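Local coordinates for sorting nexin-21 (Mus musculus, PDB 4YMR), which binds membranes enriched in phosphatidylinositol 3-phosphate and phosphatidylinositol 4,5-bisphosphate and may take part in several stages of intracellular trafficking, at residues 91-94 against 95-99; 130-134 against 135-139. All blocks are in the same frame, centred on the assembly; numbering follows the deposited sequence.

Interaction 1: 91-94 against 95-99; sequences PFLA and PFLEA
The rings of F92 and F96 stand four residues apart on one side of the helix start, their centroids 5.8 Å apart and their planes at 48°, neither stacked nor edge-to-face. Their nearest approach is 3.9 Å, from F92 CD1 to F96 CE2, so the rings meet obliquely; P95 CB also lies obliquely to the F92 ring, 4.4 Å from F92 CD1. At the edge of the F96 ring, near its plane, lies the carbonyl of F92, with F92 O 3.1 Å from F96 CD2. The same oxygen accepts from F96 N at 3.2 Å. This is the first turn of helix 93-106 in the PXB/TPR piece of the longer protein, a domain-swapped form in this crystal. A80 and A58 of the second subunit pack on F96 and F92. Were F96 an alanine, the F92 ring would probably lose the partner at its CD1, and a gap would be likely to open beside A80 of that subunit. Next along the helix, L97 N bonds to L93 O at 3.0 Å (166°). L93 CG lies anti to the backbone N (chi1 172°), and with the bend at chi2 its CD1 comes across the L97 side chain, 4.1 Å from L97 CG; both leucines meet L81 of the second subunit.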
# COMPACT_ATOMS: atom_id res chain seq x y z
N PRO A 91 -4.57 -1.87 5.87
CA PRO A 91 -5.79 -2.65 6.09
C PRO A 91 -5.50 -4.08 6.50
O PRO A 91 -6.23 -4.58 7.33
CB PRO A 91 -6.51 -2.60 4.72
CG PRO A 91 -5.46 -2.13 3.75
CD PRO A 91 -4.56 -1.24 4.54
N PHE A 92 -4.46 -4.69 5.95
CA PHE A 92 -4.12 -6.08 6.25
C PHE A 92 -3.47 -6.35 7.63
O PHE A 92 -3.25 -7.50 7.98
CB PHE A 92 -3.25 -6.67 5.15
CG PHE A 92 -4.04 -7.38 4.09
CD1 PHE A 92 -4.94 -8.37 4.42
CD2 PHE A 92 -3.89 -7.02 2.75
CE1 PHE A 92 -5.67 -9.03 3.45
CE2 PHE A 92 -4.62 -7.67 1.76
CZ PHE A 92 -5.51 -8.67 2.11
N LEU A 93 -3.17 -5.31 8.40
CA LEU A 93 -2.50 -5.52 9.68
C LEU A 93 -3.44 -6.10 10.74
O LEU A 93 -3.08 -7.03 11.48
CB LEU A 93 -1.80 -4.25 10.19
CG LEU A 93 -1.27 -4.39 11.62
CD1 LEU A 93 -0.14 -5.42 11.69
CD2 LEU A 93 -0.83 -3.07 12.24
N ALA A 94 -4.64 -5.55 10.82
CA ALA A 94 -5.64 -6.08 11.74
C ALA A 94 -6.09 -7.52 11.40
O ALA A 94 -6.18 -8.35 12.30
CB ALA A 94 -6.84 -5.13 11.89
N PRO A 95 -6.38 -7.82 10.12
CA PRO A 95 -6.78 -9.18 9.73
C PRO A 95 -5.72 -10.24 9.99
O PRO A 95 -6.05 -11.38 10.33
CB PRO A 95 -7.03 -9.05 8.22
CG PRO A 95 -7.38 -7.65 8.02
CD PRO A 95 -6.60 -6.87 9.01
N PHE A 96 -4.45 -9.87 9.82
CA PHE A 96 -3.35 -10.77 10.15
C PHE A 96 -3.13 -10.96 11.66
O PHE A 96 -2.91 -12.09 12.11
CB PHE A 96 -2.06 -10.40 9.41
CG PHE A 96 -1.99 -10.97 8.02
CD1 PHE A 96 -1.87 -12.35 7.82
CD2 PHE A 96 -2.04 -10.14 6.92
CE1 PHE A 96 -1.82 -12.87 6.53
CE2 PHE A 96 -1.99 -10.65 5.64
CZ PHE A 96 -1.88 -12.02 5.44
N LEU A 97 -3.18 -9.88 12.44
CA LEU A 97 -3.12 -10.02 13.89
C LEU A 97 -4.18 -11.01 14.35
O LEU A 97 -3.87 -11.94 15.09
CB LEU A 97 -3.24 -8.67 14.61
CG LEU A 97 -2.00 -7.76 14.49
CD1 LEU A 97 -2.19 -6.42 15.16
CD2 LEU A 97 -0.72 -8.43 15.04
N GLU A 98 -5.41 -10.84 13.89
CA GLU A 98 -6.51 -11.72 14.27
C GLU A 98 -6.26 -13.17 13.83
O GLU A 98 -6.48 -14.11 14.60
CB GLU A 98 -7.85 -11.19 13.73
CG GLU A 98 -9.03 -12.16 13.86
CD GLU A 98 -9.44 -12.40 15.31
OE1 GLU A 98 -9.68 -11.41 16.03
OE2 GLU A 98 -9.52 -13.57 15.73
N ALA A 99 -5.79 -13.35 12.60
CA ALA A 99 -5.52 -14.69 12.10
C ALA A 99 -4.38 -15.32 12.89
O ALA A 99 -4.37 -16.52 13.14
CB ALA A 99 -5.20 -14.65 10.62

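Interaction 2: 130-134 against 135-139; sequences PPPSL and KELLI
The P132 ring overlaps the end of L137: CB of the proline rests 3.5 Å from L137 CD1, an apolar contact across the start of helix 134-140. L137 CD1 also lies 3.7 Å from S133 O, so this methyl touches the backbone as well as the ring. The extended chain of E136 also reaches P132, with OE1 3.5 Å from P132 CA; its other oxygen, OE2, makes a long, weak ion pair with K140.

S133 occupies the N-cap position. Its OG is placed between the backbone nitrogen and the carbonyl carbon (chi1 77°), a rotation that turns the hydroxyl oxygen to the helix end. There it accepts from E136 N at 3.1 Å with an N-H...O angle of 163°, giving a first-turn amide a partner that the helix backbone does not ordinarily supply. The main chain of S133 also takes part: L137 N donates to S133 O at 3.1 Å, a nearly straight bond (173°). One residue on, L138 N bonds to L134 O at 2.9 Å, and L138 CB comes within 3.2 Å of that oxygen. The serine thus contributes two acceptors, one from its side chain and one from its backbone, to the opening turn.

K135 leads its extended chain away from the cap; NZ forms a salt bridge with E66 of the second subunit and a hydrogen bond to Y27 of that subunit. The short helix sits between two surroundings: L134 and L137 face helix 93-106 and the loop before it, P131 in the incoming loop packs on helix 112-122, and L138 packs on T22 of the second subunit.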
# COMPACT_ATOMS: atom_id res chain seq x y z
N PRO A 130 -14.56 -6.90 16.85
CA PRO A 130 -14.11 -7.77 15.75
C PRO A 130 -13.56 -6.99 14.54
O PRO A 130 -14.29 -6.29 13.83
CB PRO A 130 -15.35 -8.58 15.42
CG PRO A 130 -16.02 -8.75 16.74
CD PRO A 130 -15.78 -7.43 17.48
N PRO A 131 -12.24 -7.10 14.30
CA PRO A 131 -11.57 -6.52 13.13
C PRO A 131 -12.04 -7.23 11.87
O PRO A 131 -12.60 -8.32 11.99
CB PRO A 131 -10.09 -6.83 13.40
CG PRO A 131 -10.10 -8.02 14.32
CD PRO A 131 -11.34 -7.89 15.15
N PRO A 132 -11.84 -6.63 10.69
CA PRO A 132 -12.17 -7.32 9.44
C PRO A 132 -11.36 -8.60 9.34
O PRO A 132 -10.34 -8.72 10.01
CB PRO A 132 -11.69 -6.34 8.36
CG PRO A 132 -11.70 -5.02 9.01
CD PRO A 132 -11.31 -5.28 10.45
N SER A 133 -11.79 -9.55 8.53
CA SER A 133 -11.06 -10.80 8.51
C SER A 133 -10.25 -10.92 7.24
O SER A 133 -10.45 -10.17 6.28
CB SER A 133 -11.99 -12.00 8.69
OG SER A 133 -12.68 -12.28 7.50
N LEU A 134 -9.32 -11.87 7.26
CA LEU A 134 -8.45 -12.17 6.14
C LEU A 134 -9.29 -12.51 4.91
O LEU A 134 -9.05 -12.01 3.81
CB LEU A 134 -7.52 -13.31 6.52
CG LEU A 134 -6.03 -13.13 6.25
CD1 LEU A 134 -5.57 -11.72 6.52
CD2 LEU A 134 -5.24 -14.12 7.07
N LYS A 135 -10.30 -13.35 5.13
CA LYS A 135 -11.23 -13.78 4.09
C LYS A 135 -12.10 -12.64 3.56
O LYS A 135 -12.33 -12.54 2.35
CB LYS A 135 -12.09 -14.92 4.64
CG LYS A 135 -12.74 -15.81 3.59
CD LYS A 135 -13.05 -17.18 4.20
CE LYS A 135 -13.66 -18.12 3.17
NZ LYS A 135 -14.28 -19.32 3.81
N GLU A 136 -12.60 -11.79 4.47
CA GLU A 136 -13.38 -10.61 4.08
C GLU A 136 -12.61 -9.72 3.10
O GLU A 136 -13.11 -9.38 2.03
CB GLU A 136 -13.79 -9.78 5.31
CG GLU A 136 -14.49 -8.46 4.97
CD GLU A 136 -14.90 -7.65 6.21
OE1 GLU A 136 -14.82 -8.19 7.33
OE2 GLU A 136 -15.29 -6.46 6.05
N LEU A 137 -11.40 -9.35 3.48
CA LEU A 137 -10.58 -8.47 2.65
C LEU A 137 -10.13 -9.18 1.38
O LEU A 137 -9.99 -8.55 0.33
CB LEU A 137 -9.37 -7.96 3.44
CG LEU A 137 -9.60 -6.60 4.09
CD1 LEU A 137 -10.75 -6.66 5.05
CD2 LEU A 137 -8.35 -6.12 4.80
N LEU A 138 -9.94 -10.49 1.48
CA LEU A 138 -9.61 -11.29 0.32
C LEU A 138 -10.63 -11.14 -0.81
O LEU A 138 -10.27 -10.78 -1.93
CB LEU A 138 -9.47 -12.76 0.70
CG LEU A 138 -8.70 -13.61 -0.30
CD1 LEU A 138 -7.36 -12.93 -0.64
CD2 LEU A 138 -8.48 -15.00 0.26
N ILE A 139 -11.90 -11.38 -0.51
CA ILE A 139 -12.95 -11.32 -1.53
C ILE A 139 -13.34 -9.89 -1.97
O ILE A 139 -13.69 -9.66 -3.12
CB ILE A 139 -14.21 -12.12 -1.12
CG1 ILE A 139 -14.85 -11.51 0.13
CG2 ILE A 139 -13.87 -13.60 -0.90
CD1 ILE A 139 -16.12 -10.72 -0.14

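From the N terminus, interaction 1 comes first, at the start of helix 93-106; the chain then runs through helix 112-122 and a proline-rich loop before interaction 2 opens helix 134-140. Each is local and closes no long loop, and the two are in series, neither nesting nor crossing. Their centres are nevertheless about 8 Å apart, because L134 reaches back onto the earlier helix: its CD1 is 3.5 Å from P95 CB, and its CD2 is 3.6 Å from A99 CB and 3.7 Å from F96 CE1. The last helix is thereby tied to helix 93-106, and both helix starts also touch the second subunit.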